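Long-range contacts in glucose-6-phosphate isomerase (Plasmodium falciparum, PDB 3QKI), which probably catalyses the reversible isomerisation of alpha-D-glucose 6-phosphate to beta-D-fructose 6-phosphate, the second step of glycolysis: residues F61-Y65 with L516-E520; N332-F336 with F523-G527; M21-N25 with P410-N414; L68-Y73 with T363-N367; Y432-H436 with Q475-L479. One frame throughout, in Å; residues are numbered along the deposited sequence.

How the contacts relate
Contacts 1 and 4 share strand 64-70, whose start pairs with strand 513-518 in the mixed sheet and whose end meets helix 356-371; their centres lie about 20 Å apart. The second segments of contacts 1 and 2 are neighbours in sequence, and N63 touches T525 between them. Contact 5 packs two helices beside the same sheet and joins contact 4 through the salt bridge of R70 with D477. Contact 3 ties the N-terminal arm to helix 356-371, where I23 touches F365. Along the chain contacts 4 and 5 lie within the span of contact 1, contacts 1 and 2 cross, and contact 3 closes before contact 5 opens. Contacts 1, 4, 5 and, slightly, 3 reach the second subunit.

Contact 1 of 5, residues F61-Y65 with L516-E520; sequences FKNFY and LLFDE
Y65 and L517 grip each other by two backbone hydrogen bonds. The N-H of Y65 reaches L517 O at 2.9 Å and nearly straight, at 166°. In return L517 N donates to Y65 O, also at 2.9 Å. A third bond lies beyond the F64-F518 pair: D519 N meets N63 O at 3.0 Å, more bent. That carbonyl also takes the CA-H of F518 and a weak bond from Y593 OH of the second subunit. F64 and F518 form a non-hydrogen-bonded antiparallel pair, so their peptide groups turn outward: F64 O accepts from F61 N, F64 N gives a weak bond to F61 O across the turn at K62 and N63, and F518 bonds to G447 and K449. Strand 64-70 thus lies between strands 58-61 and 513-518 of the mixed sheet, antiparallel to both. Asparagine suits the turn, since its amide can reach a partner beyond the strands; in the conformer described, N63 OD1 is hydrogen-bonded to T525 OG1. D519 OD1 accepts a weak bond from E520 N and rests against N63 CB at 3.2 Å, while D519 O is taken by H450 ND1. Phenylalanines suit this buried face, where their rings pack together and against L516. F64 CB lies over the face of the F518 ring, 3.9 Å from its centroid, and the two rings run side by side with planes inclined at 31°. L516 CD2 touches F64 CE2 at 3.9 Å. On the other face Y65 and L517 turn towards the second subunit, whose Y593 ring stacks on that of Y65.

Contact 2 of 5, residues N332-F336 with F523-G527; sequences NMRNF and FYTCG
F523 is a knob set among N332, M333, N335 and F336 of the facing helix, and its atoms can be followed outward one by one. CB touches N332 O at 3.4 Å, and CG and CD1 lie near the same carbonyl. With CG anti to the carbonyl carbon (chi1 -74°), the ring is carried on over the N332 side chain. CE2 then meets N332 CG at 3.4 Å, CD2 faces N332 OD1, and CE1 comes to M333 SD at 3.9 Å in an oblique Met-aromatic contact. The tip, F523 CZ, lies 3.7 Å from N332 CB, which sits over the middle of the ring. The amide of N332 is stacked on the phenyl, their planes only 7° apart. N332 ND2 is hydrogen-bonded to F328 O and E196 OE1, which probably helps to keep the amide flat on the ring. An asparagine therefore suits the place: it offers a flat face to the ring and an N-H group for those bonds.

One turn on, glycine matters for closeness. The CA of G527 lies over one face of the F336 ring, 4.0 Å from its centroid, and also approaches F336 O at 3.4 Å. With no side chain there, the helix axes can pass at 7.6 Å, crossing at -36°. C526 CB borders the F336 ring at its edge.

Helices 330-349 and 523-543 meet here beside helix 318-328, whose F328 ring also meets F523, and helix 179-197, which brings M188 to F523 and V184 to F336; strand 513-518 leads into helix 523-543.

Contact 3 of 5, residues M21-N25 with P410-N414; sequences MEITN and PIHYN
The N-terminal arm, just before helix 27-39, is fastened by E22, I23 and T24 to Y413 in the loop that joins helix 388-400 to strand 418-420. The Y413 ring is the centre of the contact, with an isoleucine on each face. I23 CD1 lies over one face, 4.0 Å from the centroid, and I411 CD1 of its own loop covers the opposite face. T24 CG2 comes obliquely to Y413 CD2 at 4.1 Å. At the edge, near the ring plane, E22 OE1 stands 3.8 Å from Y413 CD2. The extended chain of E22 also brings its CD to 4.0 Å from I411 CG2. A water donates to Y413 OH at 2.8 Å and accepts a weak bond from I23 N, while the hydroxyl is also hydrogen-bonded to L544 O. A second water donates to E22 OE1 and lies close to H412 N.

Tyrosine suits the place because its faces accept branched aliphatic groups while its hydroxyl reaches polar partners. The chemistry implies an anchor built mainly on dispersion, with the carboxylate probably drawn weakly to the ring's C-H edge and water carrying the polar links.

Contact 4 of 5, residues L68-Y73 with T363-N367; sequences LSRQRY and TSFYN
The rings of Y73 and Y366 lie obliquely, planes inclined at 58°, with CD1 of Y73 over a face of Y366 and 3.7 Å from its CE2. One face of Y73 is covered by Q71 CB of its own segment, and T363 OG1 stands at the edge of that ring, near its plane. R72 O holds the corresponding place at the edge of Y366. Both edge contacts are hydrogen bonds: Y73 OH donates to T363 OG1 at 2.7 Å, and Y366 OH donates to R72 O at 2.7 Å. T363 OG1 can accept from Y73 OH and still bond to the L359 carbonyl one turn back in its helix, which suits a threonine. T363 CG2, anti to the backbone N, turns to the Q71 amide instead and meets Q71 CD at 3.3 Å.

The Q71 and N367 side chains cross at about a right angle, their amide planes 38° apart. N367 ND2 donates to Q71 OE1 at 3.0 Å, almost straight at 170°, in the plane of its own amide. A water also donates to Q71 OE1 and accepts from R72 N at 2.9 Å; it lies close to N367 OD1 too. Glutamine and asparagine suit this buried spot, each offering a donor and an acceptor.

The chain bends sharply here, in a type I turn from L68 to Q71 and an inverse gamma turn centred on R72, closed by Y73 N to Q71 O. The arrangement is that of a turn at a strand end docked on a sheet-flanking helix, here helix 356-371.

Contact 5 of 5, residues Y432-H436 with Q475-L479; sequences YQLIH and QADAL
H436, L479 and Q475 form the heart of this contact between two helices that flank the mixed sheet of an alpha/beta fold, in the part with strands 375-380, 443-448 and 513-518. The axes of the short segments run 39° apart and come no closer than 11.4 Å, so long side chains must span the gap. H436 bridges it with a hydrogen bond. H436 NE2 donates to Q475 OE1 at 2.7 Å, with a nearly straight N-H of 163°. The bond lies in the carbonyl plane and in the imidazole plane, while the ring and the amide stand steeply to each other. Q475 is bent at chi2 (-67°), and its OE1 lies beside Y432 CD2 at 3.1 Å, at the edge of the tyrosine ring. Glutamine suits this position, being long enough to reach histidine and tyrosine together. The side chain of Q475 lies about 7 Å from that of H429, a fructose 6-phosphate binding residue, so the contact lies near the substrate-binding site; Y432 OH is bonded to Y381.

L479 supplies the apolar part. L479 CD2 sits over the face of the H436 ring, 3.6 Å from the centroid, and touches I435 CG2 at 3.7 Å. Leucine fits because its branch can cover a ring face and an aliphatic neighbour at once. A478 CB adds a small contact at H436 CE1. At the ring's other nitrogen, near the ring plane, a water lies 2.8 Å from H436 ND1 and donates to A478 O at 2.7 Å.

Contact 1 of 5, residues F61-Y65 with L516-E520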
# COMPACT_ATOMS: atom_id res chain seq x y z
N PHE A 61 2.83 -28.60 -3.39
CA PHE A 61 1.89 -28.71 -4.51
C PHE A 61 2.54 -28.14 -5.72
O PHE A 61 2.83 -26.94 -5.76
CB PHE A 61 0.50 -28.09 -4.27
CG PHE A 61 -0.45 -28.29 -5.43
CD1 PHE A 61 -0.98 -27.21 -6.12
CD2 PHE A 61 -0.77 -29.57 -5.88
CE1 PHE A 61 -1.85 -27.40 -7.20
CE2 PHE A 61 -1.63 -29.76 -6.96
CZ PHE A 61 -2.15 -28.67 -7.63
N LYS A 62 2.80 -29.01 -6.70
CA LYS A 62 3.47 -28.68 -7.96
C LYS A 62 4.88 -28.08 -7.68
O LYS A 62 5.72 -28.74 -7.06
CB LYS A 62 2.60 -27.74 -8.86
CG LYS A 62 1.21 -28.28 -9.21
CD LYS A 62 1.19 -29.13 -10.46
CE LYS A 62 -0.20 -29.63 -10.74
NZ LYS A 62 -0.20 -30.68 -11.80
N ASN A 63 5.06 -26.83 -8.09
CA ASN A 63 6.31 -26.08 -8.01
C ASN A 63 6.44 -25.18 -6.76
O ASN A 63 7.11 -24.14 -6.81
CB ASN A 63 6.53 -25.32 -9.33
CG ASN A 63 5.27 -24.80 -10.00
OD1 ASN A 63 4.90 -23.64 -9.83
ND2 ASN A 63 4.62 -25.63 -10.79
N PHE A 64 5.81 -25.58 -5.62
CA PHE A 64 5.88 -24.79 -4.40
C PHE A 64 5.69 -25.51 -3.10
O PHE A 64 5.00 -26.54 -3.04
CB PHE A 64 4.98 -23.54 -4.48
CG PHE A 64 3.53 -23.68 -4.07
CD1 PHE A 64 2.55 -23.95 -5.01
CD2 PHE A 64 3.13 -23.42 -2.76
CE1 PHE A 64 1.21 -24.04 -4.64
CE2 PHE A 64 1.78 -23.50 -2.40
CZ PHE A 64 0.83 -23.80 -3.34
N TYR A 65 6.24 -24.93 -2.03
CA TYR A 65 6.11 -25.37 -0.65
C TYR A 65 5.33 -24.31 0.15
O TYR A 65 5.54 -23.11 -0.01
CB TYR A 65 7.50 -25.53 0.01
CG TYR A 65 8.30 -26.77 -0.33
CD1 TYR A 65 9.02 -27.45 0.65
CD2 TYR A 65 8.44 -27.20 -1.65
CE1 TYR A 65 9.81 -28.56 0.33
CE2 TYR A 65 9.18 -28.34 -1.97
CZ TYR A 65 9.86 -29.02 -0.97
OH TYR A 65 10.63 -30.11 -1.30
N LEU A 516 5.58 -19.18 1.72
CA LEU A 516 5.20 -19.73 0.42
C LEU A 516 6.45 -19.60 -0.46
O LEU A 516 6.88 -18.47 -0.74
CB LEU A 516 4.01 -18.99 -0.22
CG LEU A 516 2.65 -19.17 0.45
CD1 LEU A 516 1.64 -18.13 -0.06
CD2 LEU A 516 2.08 -20.57 0.19
N LEU A 517 7.05 -20.75 -0.84
CA LEU A 517 8.27 -20.74 -1.65
C LEU A 517 8.05 -21.46 -2.96
O LEU A 517 7.84 -22.67 -2.96
CB LEU A 517 9.50 -21.31 -0.87
CG LEU A 517 10.85 -21.40 -1.63
CD1 LEU A 517 11.29 -20.04 -2.19
CD2 LEU A 517 11.94 -21.95 -0.72
N PHE A 518 8.09 -20.70 -4.07
CA PHE A 518 7.89 -21.24 -5.43
C PHE A 518 9.22 -21.38 -6.12
O PHE A 518 10.19 -20.73 -5.73
CB PHE A 518 7.00 -20.28 -6.25
CG PHE A 518 5.57 -20.07 -5.78
CD1 PHE A 518 4.52 -20.75 -6.38
CD2 PHE A 518 5.28 -19.16 -4.77
CE1 PHE A 518 3.20 -20.56 -5.96
CE2 PHE A 518 3.97 -18.95 -4.36
CZ PHE A 518 2.93 -19.64 -4.96
N ASP A 519 9.31 -22.19 -7.18
CA ASP A 519 10.59 -22.25 -7.88
C ASP A 519 10.83 -20.99 -8.73
O ASP A 519 11.89 -20.37 -8.67
CB ASP A 519 10.72 -23.55 -8.70
CG ASP A 519 9.77 -23.71 -9.87
OD1 ASP A 519 8.70 -23.03 -9.88
OD2 ASP A 519 10.07 -24.52 -10.78
N GLU A 520 9.81 -20.56 -9.47
CA GLU A 520 9.95 -19.42 -10.37
C GLU A 520 8.59 -18.73 -10.47
O GLU A 520 7.56 -19.38 -10.35
CB GLU A 520 10.33 -20.02 -11.75
CG GLU A 520 10.60 -19.04 -12.87
CD GLU A 520 11.14 -19.69 -14.14
OE1 GLU A 520 10.79 -20.86 -14.40
OE2 GLU A 520 11.90 -19.01 -14.87

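Contact 2 of 5, residues N332-F336 with F523-G527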
# COMPACT_ATOMS: atom_id res chain seq x y z
N ASN A 332 0.63 -17.17 -23.35
CA ASN A 332 1.09 -16.94 -21.99
C ASN A 332 -0.10 -16.90 -21.02
O ASN A 332 -0.07 -17.54 -19.98
CB ASN A 332 1.93 -15.66 -21.91
CG ASN A 332 3.33 -15.80 -22.44
OD1 ASN A 332 3.99 -16.80 -22.25
ND2 ASN A 332 3.82 -14.76 -23.09
N MET A 333 -1.19 -16.24 -21.41
CA MET A 333 -2.41 -16.15 -20.62
C MET A 333 -3.13 -17.49 -20.47
O MET A 333 -3.72 -17.73 -19.40
CB MET A 333 -3.29 -14.99 -21.07
CG MET A 333 -2.65 -13.62 -20.83
SD MET A 333 -1.61 -13.49 -19.33
CE MET A 333 -2.89 -13.65 -18.02
N ARG A 334 -3.00 -18.39 -21.49
CA ARG A 334 -3.58 -19.73 -21.42
C ARG A 334 -2.84 -20.51 -20.32
O ARG A 334 -3.49 -21.19 -19.52
CB ARG A 334 -3.47 -20.43 -22.79
CG ARG A 334 -4.06 -21.83 -22.86
CD ARG A 334 -4.32 -22.27 -24.29
NE ARG A 334 -3.20 -21.99 -25.17
CZ ARG A 334 -3.31 -21.63 -26.45
NH1 ARG A 334 -4.51 -21.54 -27.02
NH2 ARG A 334 -2.23 -21.38 -27.17
N ASN A 335 -1.50 -20.35 -20.22
CA ASN A 335 -0.71 -21.00 -19.18
C ASN A 335 -1.10 -20.49 -17.79
O ASN A 335 -1.13 -21.28 -16.85
CB ASN A 335 0.79 -20.79 -19.39
CG ASN A 335 1.32 -21.64 -20.52
OD1 ASN A 335 0.74 -22.68 -20.87
ND2 ASN A 335 2.40 -21.19 -21.14
N PHE A 336 -1.37 -19.16 -17.67
CA PHE A 336 -1.83 -18.52 -16.42
C PHE A 336 -3.16 -19.17 -16.02
O PHE A 336 -3.33 -19.55 -14.86
CB PHE A 336 -2.02 -17.02 -16.61
CG PHE A 336 -2.60 -16.29 -15.41
CD1 PHE A 336 -1.79 -15.85 -14.37
CD2 PHE A 336 -3.96 -15.99 -15.34
CE1 PHE A 336 -2.33 -15.18 -13.26
CE2 PHE A 336 -4.50 -15.31 -14.24
CZ PHE A 336 -3.67 -14.92 -13.20
N PHE A 523 4.12 -17.64 -15.86
CA PHE A 523 2.67 -17.47 -16.04
C PHE A 523 1.83 -18.50 -15.29
O PHE A 523 0.84 -18.15 -14.64
CB PHE A 523 2.30 -17.39 -17.53
CG PHE A 523 2.69 -16.08 -18.15
CD1 PHE A 523 1.84 -14.98 -18.11
CD2 PHE A 523 3.93 -15.93 -18.77
CE1 PHE A 523 2.23 -13.75 -18.65
CE2 PHE A 523 4.31 -14.70 -19.34
CZ PHE A 523 3.45 -13.62 -19.28
N TYR A 524 2.24 -19.78 -15.35
CA TYR A 524 1.56 -20.88 -14.69
C TYR A 524 1.54 -20.67 -13.15
O TYR A 524 0.48 -20.76 -12.53
CB TYR A 524 2.23 -22.21 -15.07
CG TYR A 524 1.61 -23.40 -14.38
CD1 TYR A 524 2.15 -23.91 -13.21
CD2 TYR A 524 0.49 -24.03 -14.92
CE1 TYR A 524 1.60 -25.03 -12.59
CE2 TYR A 524 -0.09 -25.14 -14.29
CZ TYR A 524 0.46 -25.61 -13.11
OH TYR A 524 -0.11 -26.67 -12.45
N THR A 525 2.71 -20.40 -12.55
CA THR A 525 2.87 -20.16 -11.12
C THR A 525 2.07 -18.92 -10.66
O THR A 525 1.55 -18.91 -9.55
CB THR A 525 4.36 -20.13 -10.78
OG1 THR A 525 4.97 -21.37 -11.19
CG2 THR A 525 4.62 -19.91 -9.33
N CYS A 526 2.00 -17.87 -11.51
CA CYS A 526 1.24 -16.67 -11.14
C CYS A 526 -0.26 -17.03 -11.03
O CYS A 526 -0.96 -16.48 -10.17
CB CYS A 526 1.48 -15.53 -12.13
SG CYS A 526 1.00 -13.90 -11.51
N GLY A 527 -0.70 -17.98 -11.85
CA GLY A 527 -2.06 -18.52 -11.83
C GLY A 527 -2.28 -19.32 -10.55
O GLY A 527 -3.31 -19.15 -9.88

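Contact 3 of 5, residues M21-N25 with P410-N414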
# COMPACT_ATOMS: atom_id res chain seq x y z
N MET A 21 -28.34 -21.06 14.82
CA MET A 21 -27.21 -21.08 15.74
C MET A 21 -25.92 -20.59 15.08
O MET A 21 -25.65 -20.93 13.92
CB MET A 21 -27.02 -22.48 16.34
N GLU A 22 -25.12 -19.80 15.83
CA GLU A 22 -23.84 -19.22 15.38
C GLU A 22 -22.68 -20.22 15.41
O GLU A 22 -22.76 -21.24 16.09
CB GLU A 22 -23.47 -17.99 16.23
CG GLU A 22 -24.30 -16.75 15.93
CD GLU A 22 -23.94 -15.50 16.71
OE1 GLU A 22 -22.74 -15.31 17.02
OE2 GLU A 22 -24.85 -14.68 16.96
N ILE A 23 -21.59 -19.91 14.69
CA ILE A 23 -20.39 -20.77 14.65
C ILE A 23 -19.74 -20.94 16.05
O ILE A 23 -19.16 -21.99 16.36
CB ILE A 23 -19.37 -20.28 13.59
CG1 ILE A 23 -18.89 -18.82 13.84
CG2 ILE A 23 -19.92 -20.49 12.19
CD1 ILE A 23 -17.59 -18.39 13.12
N THR A 24 -19.83 -19.90 16.87
CA THR A 24 -19.26 -19.84 18.21
C THR A 24 -19.85 -20.89 19.16
O THR A 24 -19.25 -21.18 20.17
CB THR A 24 -19.31 -18.42 18.76
OG1 THR A 24 -20.66 -17.96 18.71
CG2 THR A 24 -18.42 -17.46 17.99
N ASN A 25 -21.03 -21.46 18.80
CA ASN A 25 -21.74 -22.51 19.55
C ASN A 25 -21.34 -23.92 19.13
O ASN A 25 -21.65 -24.85 19.86
CB ASN A 25 -23.25 -22.31 19.49
CG ASN A 25 -23.69 -21.07 20.24
OD1 ASN A 25 -23.52 -20.96 21.47
ND2 ASN A 25 -24.23 -20.10 19.51
N PRO A 410 -27.25 -10.57 12.53
CA PRO A 410 -26.11 -9.67 12.77
C PRO A 410 -25.15 -10.38 13.71
O PRO A 410 -25.59 -11.09 14.62
CB PRO A 410 -26.76 -8.44 13.41
CG PRO A 410 -28.19 -8.52 13.02
CD PRO A 410 -28.50 -9.98 13.06
N ILE A 411 -23.85 -10.32 13.40
CA ILE A 411 -22.86 -11.04 14.20
C ILE A 411 -21.87 -10.10 14.84
O ILE A 411 -21.74 -8.95 14.40
CB ILE A 411 -22.23 -12.26 13.48
CG1 ILE A 411 -21.66 -11.92 12.09
CG2 ILE A 411 -23.22 -13.43 13.37
CD1 ILE A 411 -20.27 -11.48 12.11
N HIS A 412 -21.24 -10.54 15.92
CA HIS A 412 -20.31 -9.69 16.68
C HIS A 412 -18.89 -10.23 16.71
O HIS A 412 -17.99 -9.54 17.19
CB HIS A 412 -20.88 -9.40 18.08
CG HIS A 412 -22.25 -8.82 18.01
ND1 HIS A 412 -22.46 -7.46 17.77
CD2 HIS A 412 -23.46 -9.45 18.01
CE1 HIS A 412 -23.77 -7.30 17.69
NE2 HIS A 412 -24.42 -8.48 17.81
N TYR A 413 -18.68 -11.45 16.18
CA TYR A 413 -17.35 -12.04 16.16
C TYR A 413 -16.52 -11.43 15.01
O TYR A 413 -17.05 -10.70 14.15
CB TYR A 413 -17.40 -13.58 16.09
CG TYR A 413 -18.24 -14.15 14.96
CD1 TYR A 413 -17.74 -14.23 13.66
CD2 TYR A 413 -19.50 -14.68 15.21
CE1 TYR A 413 -18.50 -14.78 12.63
CE2 TYR A 413 -20.25 -15.28 14.19
CZ TYR A 413 -19.76 -15.29 12.89
OH TYR A 413 -20.49 -15.88 11.89
N ASN A 414 -15.22 -11.72 15.01
CA ASN A 414 -14.29 -11.20 14.02
C ASN A 414 -14.58 -11.71 12.62
O ASN A 414 -14.81 -12.90 12.43
CB ASN A 414 -12.84 -11.55 14.40
CG ASN A 414 -12.32 -10.82 15.60
OD1 ASN A 414 -12.94 -9.90 16.12
ND2 ASN A 414 -11.15 -11.22 16.07
O HOH W 1 -22.13 -12.54 17.18
O HOH W 2 -22.61 -17.64 12.35

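Contact 4 of 5, residues L68-Y73 with T363-N367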
# COMPACT_ATOMS: atom_id res chain seq x y z
N LEU A 68 3.61 -23.89 7.21
CA LEU A 68 2.74 -23.42 8.29
C LEU A 68 3.35 -23.68 9.67
O LEU A 68 2.66 -23.50 10.68
CB LEU A 68 1.36 -24.12 8.21
CG LEU A 68 0.48 -23.82 7.00
CD1 LEU A 68 -0.74 -24.69 7.02
CD2 LEU A 68 0.05 -22.36 6.96
N SER A 69 4.63 -24.10 9.73
CA SER A 69 5.22 -24.47 11.01
C SER A 69 5.41 -23.34 12.02
O SER A 69 5.48 -23.61 13.22
CB SER A 69 6.52 -25.26 10.82
OG SER A 69 7.50 -24.43 10.21
N ARG A 70 5.49 -22.08 11.56
CA ARG A 70 5.64 -20.96 12.48
C ARG A 70 4.28 -20.40 12.84
O ARG A 70 4.12 -19.20 12.96
CB ARG A 70 6.61 -19.89 11.95
CG ARG A 70 8.01 -20.42 11.73
CD ARG A 70 8.79 -19.50 10.82
NE ARG A 70 10.00 -20.13 10.35
CZ ARG A 70 10.05 -21.05 9.39
NH1 ARG A 70 8.93 -21.45 8.78
NH2 ARG A 70 11.21 -21.60 9.06
N GLN A 71 3.29 -21.28 13.02
CA GLN A 71 1.95 -20.94 13.49
C GLN A 71 1.79 -21.57 14.86
O GLN A 71 2.34 -22.65 15.13
CB GLN A 71 0.85 -21.41 12.50
CG GLN A 71 0.92 -20.73 11.14
CD GLN A 71 0.59 -19.25 11.16
OE1 GLN A 71 -0.09 -18.74 12.05
NE2 GLN A 71 1.04 -18.55 10.17
N ARG A 72 1.05 -20.91 15.73
CA ARG A 72 0.89 -21.31 17.13
C ARG A 72 -0.08 -22.47 17.39
O ARG A 72 -1.06 -22.35 18.13
CB ARG A 72 0.63 -20.08 18.03
CG ARG A 72 1.70 -19.00 17.89
CD ARG A 72 1.61 -17.98 19.00
NE ARG A 72 2.09 -18.56 20.25
CZ ARG A 72 2.01 -17.97 21.44
NH1 ARG A 72 1.46 -16.77 21.56
NH2 ARG A 72 2.49 -18.58 22.52
N TYR A 73 0.22 -23.61 16.79
CA TYR A 73 -0.54 -24.83 16.98
C TYR A 73 0.31 -26.07 16.89
O TYR A 73 1.26 -26.12 16.10
CB TYR A 73 -1.79 -24.95 16.04
CG TYR A 73 -1.62 -24.56 14.57
CD1 TYR A 73 -2.49 -23.64 13.98
CD2 TYR A 73 -0.72 -25.22 13.75
CE1 TYR A 73 -2.38 -23.31 12.63
CE2 TYR A 73 -0.58 -24.89 12.41
CZ TYR A 73 -1.44 -23.95 11.85
OH TYR A 73 -1.33 -23.62 10.53
N THR A 363 -5.83 -21.34 9.27
CA THR A 363 -4.77 -20.64 10.00
C THR A 363 -5.19 -19.19 10.25
O THR A 363 -5.08 -18.71 11.38
CB THR A 363 -3.46 -20.74 9.21
OG1 THR A 363 -3.09 -22.12 9.10
CG2 THR A 363 -2.34 -19.96 9.83
N SER A 364 -5.68 -18.51 9.20
CA SER A 364 -6.14 -17.13 9.27
C SER A 364 -7.30 -16.99 10.28
O SER A 364 -7.29 -16.07 11.11
CB SER A 364 -6.59 -16.69 7.88
OG SER A 364 -7.06 -15.35 7.85
N PHE A 365 -8.28 -17.90 10.21
CA PHE A 365 -9.45 -17.97 11.09
C PHE A 365 -9.00 -18.17 12.54
O PHE A 365 -9.50 -17.48 13.43
CB PHE A 365 -10.36 -19.13 10.62
CG PHE A 365 -11.52 -19.44 11.54
CD1 PHE A 365 -12.65 -18.63 11.56
CD2 PHE A 365 -11.49 -20.55 12.38
CE1 PHE A 365 -13.73 -18.93 12.41
CE2 PHE A 365 -12.55 -20.83 13.25
CZ PHE A 365 -13.66 -20.01 13.26
N TYR A 366 -8.06 -19.11 12.77
CA TYR A 366 -7.50 -19.43 14.08
C TYR A 366 -6.81 -18.19 14.71
O TYR A 366 -7.15 -17.81 15.83
CB TYR A 366 -6.49 -20.58 13.90
CG TYR A 366 -5.78 -21.02 15.15
CD1 TYR A 366 -6.41 -21.82 16.10
CD2 TYR A 366 -4.43 -20.73 15.34
CE1 TYR A 366 -5.75 -22.26 17.24
CE2 TYR A 366 -3.75 -21.16 16.48
CZ TYR A 366 -4.41 -21.94 17.42
OH TYR A 366 -3.74 -22.37 18.54
N ASN A 367 -5.90 -17.54 13.96
CA ASN A 367 -5.21 -16.32 14.43
C ASN A 367 -6.15 -15.21 14.77
O ASN A 367 -5.99 -14.55 15.80
CB ASN A 367 -4.18 -15.85 13.40
CG ASN A 367 -2.97 -16.73 13.36
OD1 ASN A 367 -2.67 -17.43 14.32
ND2 ASN A 367 -2.26 -16.74 12.24
O HOH W 3 -0.53 -18.72 14.68

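Contact 5 of 5, residues Y432-H436 with Q475-L479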
# COMPACT_ATOMS: atom_id res chain seq x y z
N TYR A 432 8.68 -3.12 9.85
CA TYR A 432 8.94 -4.34 10.63
C TYR A 432 9.29 -4.08 12.10
O TYR A 432 9.14 -4.97 12.91
CB TYR A 432 10.00 -5.23 10.03
CG TYR A 432 9.58 -6.10 8.87
CD1 TYR A 432 8.53 -5.72 8.03
CD2 TYR A 432 10.33 -7.20 8.49
CE1 TYR A 432 8.22 -6.43 6.87
CE2 TYR A 432 10.02 -7.94 7.35
CZ TYR A 432 8.99 -7.53 6.52
OH TYR A 432 8.76 -8.23 5.36
N GLN A 433 9.68 -2.85 12.45
CA GLN A 433 9.93 -2.49 13.85
C GLN A 433 8.67 -2.89 14.68
O GLN A 433 8.78 -3.58 15.70
CB GLN A 433 10.20 -0.98 13.97
CG GLN A 433 10.03 -0.41 15.37
CD GLN A 433 10.97 -1.04 16.37
OE1 GLN A 433 12.17 -1.20 16.12
NE2 GLN A 433 10.44 -1.37 17.54
N LEU A 434 7.47 -2.48 14.19
CA LEU A 434 6.18 -2.77 14.82
C LEU A 434 5.88 -4.28 14.81
O LEU A 434 5.47 -4.83 15.83
CB LEU A 434 5.05 -1.97 14.15
CG LEU A 434 3.66 -2.07 14.77
CD1 LEU A 434 2.87 -0.85 14.54
CD2 LEU A 434 2.87 -3.23 14.17
N ILE A 435 6.13 -4.95 13.67
CA ILE A 435 5.89 -6.40 13.51
C ILE A 435 6.75 -7.20 14.50
O ILE A 435 6.30 -8.25 14.97
CB ILE A 435 6.01 -6.86 12.03
CG1 ILE A 435 5.01 -6.08 11.14
CG2 ILE A 435 5.81 -8.40 11.89
CD1 ILE A 435 4.88 -6.54 9.63
N HIS A 436 7.95 -6.70 14.86
CA HIS A 436 8.82 -7.39 15.82
C HIS A 436 8.56 -7.00 17.26
O HIS A 436 8.67 -7.85 18.14
CB HIS A 436 10.31 -7.21 15.51
CG HIS A 436 10.77 -8.02 14.34
ND1 HIS A 436 11.13 -9.36 14.49
CD2 HIS A 436 10.86 -7.69 13.03
CE1 HIS A 436 11.46 -9.78 13.27
NE2 HIS A 436 11.31 -8.81 12.37
N GLN A 475 13.73 -13.49 8.64
CA GLN A 475 12.61 -12.74 9.21
C GLN A 475 11.61 -13.70 9.84
O GLN A 475 11.20 -13.48 10.97
CB GLN A 475 11.95 -11.79 8.18
CG GLN A 475 12.79 -10.54 7.85
CD GLN A 475 12.92 -9.60 9.02
OE1 GLN A 475 12.01 -9.44 9.84
NE2 GLN A 475 14.06 -8.93 9.12
N ALA A 476 11.25 -14.78 9.14
CA ALA A 476 10.31 -15.79 9.63
C ALA A 476 10.83 -16.39 10.95
O ALA A 476 10.09 -16.47 11.93
CB ALA A 476 10.12 -16.89 8.58
N ASP A 477 12.13 -16.76 10.99
CA ASP A 477 12.75 -17.30 12.20
C ASP A 477 12.84 -16.28 13.34
O ASP A 477 12.54 -16.64 14.47
CB ASP A 477 14.10 -17.93 11.90
CG ASP A 477 14.02 -19.26 11.14
OD1 ASP A 477 12.90 -19.85 11.09
OD2 ASP A 477 15.07 -19.70 10.60
N ALA A 478 13.24 -15.01 13.06
CA ALA A 478 13.35 -13.95 14.07
C ALA A 478 11.96 -13.70 14.74
O ALA A 478 11.87 -13.56 15.96
CB ALA A 478 13.89 -12.66 13.45
N LEU A 479 10.90 -13.68 13.93
CA LEU A 479 9.54 -13.48 14.43
C LEU A 479 9.12 -14.63 15.34
O LEU A 479 8.57 -14.40 16.41
CB LEU A 479 8.54 -13.29 13.27
CG LEU A 479 8.59 -11.89 12.58
CD1 LEU A 479 7.77 -11.89 11.29
CD2 LEU A 479 8.11 -10.80 13.53
O HOH W 4 11.03 -11.13 16.71